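Local structure of purine nucleoside phosphorylase (Grouper iridovirus, 3KHS) at residues P22-V27 / V73-M78; S38-I43 / F67-G72. The protein probably catalyses the phosphate-dependent cleavage of purine nucleosides to free base and ribose 1-phosphate, a step in purine nucleoside salvage. All blocks are in the same frame, centred on the assembly; numbering follows the deposited sequence.

Contact 1 and contact 2 lie in one continuous sheet, with their centres about 9 Å apart. Four of its strands run side by side in the order 24-28, 73-79, 64-70 and 42-46, and the tight turn from 64-70 into 73-79 carries one contact into the other. Along the chain, contact 2 is nested within the loop that contact 1 closes. The two meet through a probable backbone hydrogen bond from C75 N to G68 O (2.6 Å), while V76 CG2 packs on F67 CE2 at 3.6 Å. L39 CD2 also reaches across to C77 CB, at 4.1 Å. Contact 1 is thus a buried parallel pairing and contact 2 a partly exposed antiparallel one.

Contact 1. Residues P22-V27 / V73-M78; sequences PVLGIV and VSCVCM
S74 O accepts two backbone donors, V23 N just before the neighbouring strand at 2.9 Å and L24 N at its start at 3.3 Å; the first comes from above the carbonyl plane and the second lies within it. From there the pairing is regular and parallel. V76 N gives to L24 O (3.0 Å), I26 N gives to V76 O (2.9 Å), and M78 N points almost straight at I26 O, with an N-H...O angle of 177°. L24 and I26 therefore spend both N-H and C=O on 73-78, whereas G25 and V27 turn theirs to strand 107-116, T111 OG1 adding a bond to V27 O. S74 OG is taken up by R21 O. Weaker C-H donors supplement these bonds, C75 CA lying 3.1 Å from L24 O. On one face L24 CD2 touches C75 SG at 3.4 Å; the L24 side chain also packs on I276 of helix 257-279. On the face of V76, its side chain is crossed obliquely by the P22 ring, P22 CB to V76 CB 3.8 Å, and V76 also touches F100 of helix 95-102. The N-H and C=O groups of L24 to V27 thus find partners on both flanks, consistent with a strand running through a buried core.

Contact 2. Residues S38-I43 / F67-G72; sequences SLETSI and FGSVNG
E40 and S69 form one antiparallel hydrogen-bonded pair and I43 and F67 the next, with a beta bulge between them: T41 and S42 stand against the single residue G68. T41 makes the corner with positive phi and psi (52° and 52°). Four backbone bonds frame the bulge. E40 N donates to S69 O at 2.8 Å and S69 N returns to E40 O, in the carbonyl plane on a lone pair; I43 N reaches F67 O and F67 N reaches I43 O, both at 2.9 Å. Within the bulge, a weaker C-H contact brings S42 CA to 3.0 Å from F67 O. L39 supplies the side-chain packing: its CD1 meets V70 CG2 at 3.8 Å, and its CD2 lies against the backbone at G68 N, 3.4 Å away. At the edge of the F67 ring, I43 O lies in the ring plane near CD1; the ring also packs on L18 and L103. At the other end, S38 rests on T269 and K273 of helix 257-279. One water bridges two side chains and a backbone N-H: it donates to E40 OE1, is hydrogen-bonded to S69 OG at 3.0 Å, and accepts from G72 N at 2.7 Å.

Contact 1. Residues P22-V27 / V73-M78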
loop_
_atom_site.group_PDB
_atom_site.type_symbol
_atom_site.label_atom_id
_atom_site.label_comp_id
_atom_site.label_asym_id
_atom_site.label_seq_id
_atom_site.Cartn_x
_atom_site.Cartn_y
_atom_site.Cartn_z
ATOM N N PRO B 22 -29.850 19.350 -5.045
ATOM C CA PRO B 22 -30.049 17.944 -4.704
ATOM C C PRO B 22 -29.785 17.721 -3.219
ATOM O O PRO B 22 -28.901 18.345 -2.644
ATOM C CB PRO B 22 -29.032 17.244 -5.590
ATOM C CG PRO B 22 -27.924 18.255 -5.664
ATOM C CD PRO B 22 -28.702 19.501 -5.953
ATOM N N VAL B 23 -30.570 16.850 -2.592
ATOM C CA VAL B 23 -30.387 16.564 -1.171
ATOM C C VAL B 23 -29.893 15.113 -1.001
ATOM O O VAL B 23 -29.295 14.742 0.030
ATOM C CB VAL B 23 -31.707 16.770 -0.378
ATOM C CG1 VAL B 23 -32.826 15.922 -0.970
ATOM C CG2 VAL B 23 -31.494 16.403 1.090
ATOM N N LEU B 24 -30.157 14.296 -2.018
ATOM C CA LEU B 24 -29.712 12.914 -2.011
ATOM C C LEU B 24 -28.836 12.632 -3.227
ATOM O O LEU B 24 -29.145 13.051 -4.350
ATOM C CB LEU B 24 -30.887 11.935 -2.026
ATOM C CG LEU B 24 -30.384 10.485 -2.150
ATOM C CD1 LEU B 24 -30.729 9.711 -0.910
ATOM C CD2 LEU B 24 -30.974 9.846 -3.366
ATOM N N GLY B 25 -27.748 11.910 -3.005
ATOM C CA GLY B 25 -26.856 11.580 -4.106
ATOM C C GLY B 25 -26.787 10.088 -4.407
ATOM O O GLY B 25 -26.948 9.247 -3.527
ATOM N N ILE B 26 -26.541 9.750 -5.662
ATOM C CA ILE B 26 -26.448 8.351 -6.062
ATOM C C ILE B 26 -25.209 8.159 -6.937
ATOM O O ILE B 26 -24.941 8.978 -7.810
ATOM C CB ILE B 26 -27.670 7.889 -6.920
ATOM C CG1 ILE B 26 -28.984 8.267 -6.239
ATOM C CG2 ILE B 26 -27.600 6.363 -7.163
ATOM C CD1 ILE B 26 -30.190 8.089 -7.137
ATOM N N VAL B 27 -24.468 7.076 -6.697
ATOM C CA VAL B 27 -23.280 6.745 -7.488
ATOM C C VAL B 27 -23.593 5.384 -8.099
ATOM O O VAL B 27 -23.784 4.415 -7.361
ATOM C CB VAL B 27 -22.015 6.569 -6.604
ATOM C CG1 VAL B 27 -20.766 6.390 -7.492
ATOM C CG2 VAL B 27 -21.834 7.746 -5.699
ATOM N N VAL B 73 -38.027 13.357 -4.075
ATOM C CA VAL B 73 -36.727 13.748 -3.550
ATOM C C VAL B 73 -35.814 14.264 -4.657
ATOM O O VAL B 73 -35.658 13.584 -5.660
ATOM C CB VAL B 73 -36.072 12.516 -2.888
ATOM C CG1 VAL B 73 -34.704 12.877 -2.315
ATOM C CG2 VAL B 73 -37.007 11.958 -1.801
ATOM N N SER B 74 -35.230 15.454 -4.494
ATOM C CA SER B 74 -34.316 15.970 -5.513
ATOM C C SER B 74 -32.971 15.247 -5.329
ATOM O O SER B 74 -32.347 15.268 -4.249
ATOM C CB SER B 74 -34.147 17.481 -5.379
ATOM O OG SER B 74 -33.886 17.818 -4.037
ATOM N N CYS B 75 -32.538 14.597 -6.395
ATOM C CA CYS B 75 -31.306 13.823 -6.368
ATOM C C CYS B 75 -30.333 14.243 -7.462
ATOM O O CYS B 75 -30.718 14.865 -8.472
ATOM C CB CYS B 75 -31.615 12.316 -6.599
ATOM S SG CYS B 75 -32.947 11.503 -5.635
ATOM N N VAL B 76 -29.072 13.873 -7.238
ATOM C CA VAL B 76 -27.998 14.058 -8.206
ATOM C C VAL B 76 -27.473 12.624 -8.338
ATOM O O VAL B 76 -27.197 11.967 -7.336
ATOM C CB VAL B 76 -26.865 15.017 -7.713
ATOM C CG1 VAL B 76 -26.353 14.601 -6.393
ATOM C CG2 VAL B 76 -25.723 15.003 -8.716
ATOM N N CYS B 77 -27.373 12.133 -9.570
ATOM C CA CYS B 77 -26.919 10.774 -9.807
ATOM C C CYS B 77 -25.696 10.697 -10.705
ATOM O O CYS B 77 -25.691 11.251 -11.802
ATOM C CB CYS B 77 -28.036 9.957 -10.441
ATOM S SG CYS B 77 -27.559 8.273 -11.025
ATOM N N MET B 78 -24.663 10.010 -10.220
ATOM C CA MET B 78 -23.429 9.797 -10.962
ATOM C C MET B 78 -23.599 8.539 -11.803
ATOM O O MET B 78 -23.794 7.456 -11.262
ATOM C CB MET B 78 -22.250 9.590 -9.997
ATOM C CG MET B 78 -21.556 10.897 -9.480
ATOM S SD MET B 78 -20.144 10.633 -8.392
ATOM C CE MET B 78 -18.823 10.279 -9.529
#

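Contact 2. Residues S38-I43 / F67-G72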
loop_
_atom_site.group_PDB
_atom_site.type_symbol
_atom_site.label_atom_id
_atom_site.label_comp_id
_atom_site.label_asym_id
_atom_site.label_seq_id
_atom_site.Cartn_x
_atom_site.Cartn_y
_atom_site.Cartn_z
ATOM N N SER B 38 -34.264 6.620 -13.585
ATOM C CA SER B 38 -35.295 6.787 -12.582
ATOM C C SER B 38 -35.536 8.233 -12.161
ATOM O O SER B 38 -36.523 8.527 -11.485
ATOM C CB SER B 38 -34.948 5.964 -11.350
ATOM O OG SER B 38 -35.039 4.591 -11.659
ATOM N N LEU B 39 -34.639 9.136 -12.533
ATOM C CA LEU B 39 -34.829 10.534 -12.163
ATOM C C LEU B 39 -35.783 11.239 -13.106
ATOM O O LEU B 39 -35.641 11.161 -14.324
ATOM C CB LEU B 39 -33.496 11.287 -12.123
ATOM C CG LEU B 39 -32.699 11.080 -10.833
ATOM C CD1 LEU B 39 -32.238 9.639 -10.735
ATOM C CD2 LEU B 39 -31.524 12.022 -10.810
ATOM N N GLU B 40 -36.751 11.936 -12.523
ATOM C CA GLU B 40 -37.764 12.658 -13.281
ATOM C C GLU B 40 -37.420 14.124 -13.472
ATOM O O GLU B 40 -36.771 14.724 -12.617
ATOM C CB GLU B 40 -39.106 12.550 -12.559
ATOM C CG GLU B 40 -39.760 11.179 -12.652
ATOM C CD GLU B 40 -40.965 11.044 -11.738
ATOM O OE1 GLU B 40 -40.781 10.816 -10.521
ATOM O OE2 GLU B 40 -42.101 11.178 -12.239
ATOM N N THR B 41 -37.871 14.697 -14.589
ATOM C CA THR B 41 -37.624 16.108 -14.899
ATOM C C THR B 41 -36.127 16.333 -14.761
ATOM O O THR B 41 -35.669 17.255 -14.076
ATOM C CB THR B 41 -38.366 17.015 -13.896
ATOM O OG1 THR B 41 -39.633 16.421 -13.573
ATOM C CG2 THR B 41 -38.582 18.423 -14.491
ATOM N N SER B 42 -35.373 15.488 -15.443
ATOM C CA SER B 42 -33.933 15.520 -15.335
ATOM C C SER B 42 -33.119 16.363 -16.291
ATOM O O SER B 42 -33.422 16.484 -17.477
ATOM C CB SER B 42 -33.415 14.083 -15.368
ATOM O OG SER B 42 -33.883 13.417 -16.526
ATOM N N ILE B 43 -32.068 16.940 -15.729
ATOM C CA ILE B 43 -31.111 17.729 -16.469
ATOM C C ILE B 43 -29.878 16.827 -16.479
ATOM O O ILE B 43 -29.544 16.204 -15.467
ATOM C CB ILE B 43 -30.796 19.042 -15.740
ATOM C CG1 ILE B 43 -32.068 19.884 -15.653
ATOM C CG2 ILE B 43 -29.703 19.804 -16.470
ATOM C CD1 ILE B 43 -32.724 20.107 -17.004
ATOM N N PHE B 67 -29.445 15.242 -12.762
ATOM C CA PHE B 67 -30.178 15.912 -11.681
ATOM C C PHE B 67 -31.653 15.737 -11.925
ATOM O O PHE B 67 -32.136 16.007 -13.031
ATOM C CB PHE B 67 -29.884 17.402 -11.616
ATOM C CG PHE B 67 -28.461 17.717 -11.372
ATOM C CD1 PHE B 67 -27.548 17.686 -12.414
ATOM C CD2 PHE B 67 -28.017 18.017 -10.091
ATOM C CE1 PHE B 67 -26.216 17.945 -12.183
ATOM C CE2 PHE B 67 -26.670 18.280 -9.848
ATOM C CZ PHE B 67 -25.771 18.243 -10.892
ATOM N N GLY B 68 -32.372 15.297 -10.895
ATOM C CA GLY B 68 -33.792 15.081 -11.044
ATOM C C GLY B 68 -34.384 14.544 -9.763
ATOM O O GLY B 68 -33.691 14.381 -8.760
ATOM N N SER B 69 -35.672 14.250 -9.793
ATOM C CA SER B 69 -36.341 13.760 -8.602
ATOM C C SER B 69 -36.773 12.313 -8.702
ATOM O O SER B 69 -36.990 11.770 -9.787
ATOM C CB SER B 69 -37.584 14.588 -8.309
ATOM O OG SER B 69 -38.638 14.166 -9.161
ATOM N N VAL B 70 -36.898 11.703 -7.534
ATOM C CA VAL B 70 -37.351 10.325 -7.409
ATOM C C VAL B 70 -38.190 10.321 -6.148
ATOM O O VAL B 70 -37.744 10.788 -5.099
ATOM C CB VAL B 70 -36.187 9.323 -7.208
ATOM C CG1 VAL B 70 -36.753 7.920 -7.018
ATOM C CG2 VAL B 70 -35.234 9.348 -8.408
ATOM N N ASN B 71 -39.408 9.808 -6.253
ATOM C CA ASN B 71 -40.318 9.754 -5.114
ATOM C C ASN B 71 -40.367 11.073 -4.323
ATOM O O ASN B 71 -40.426 11.079 -3.094
ATOM C CB ASN B 71 -39.950 8.571 -4.202
ATOM C CG ASN B 71 -40.096 7.212 -4.908
ATOM O OD1 ASN B 71 -41.022 7.002 -5.688
ATOM N ND2 ASN B 71 -39.186 6.288 -4.620
ATOM N N GLY B 72 -40.341 12.186 -5.055
ATOM C CA GLY B 72 -40.411 13.502 -4.439
ATOM C C GLY B 72 -39.134 14.053 -3.838
ATOM O O GLY B 72 -39.150 15.099 -3.181
HETATM O O HOH W 1 -40.467 12.301 -7.733
#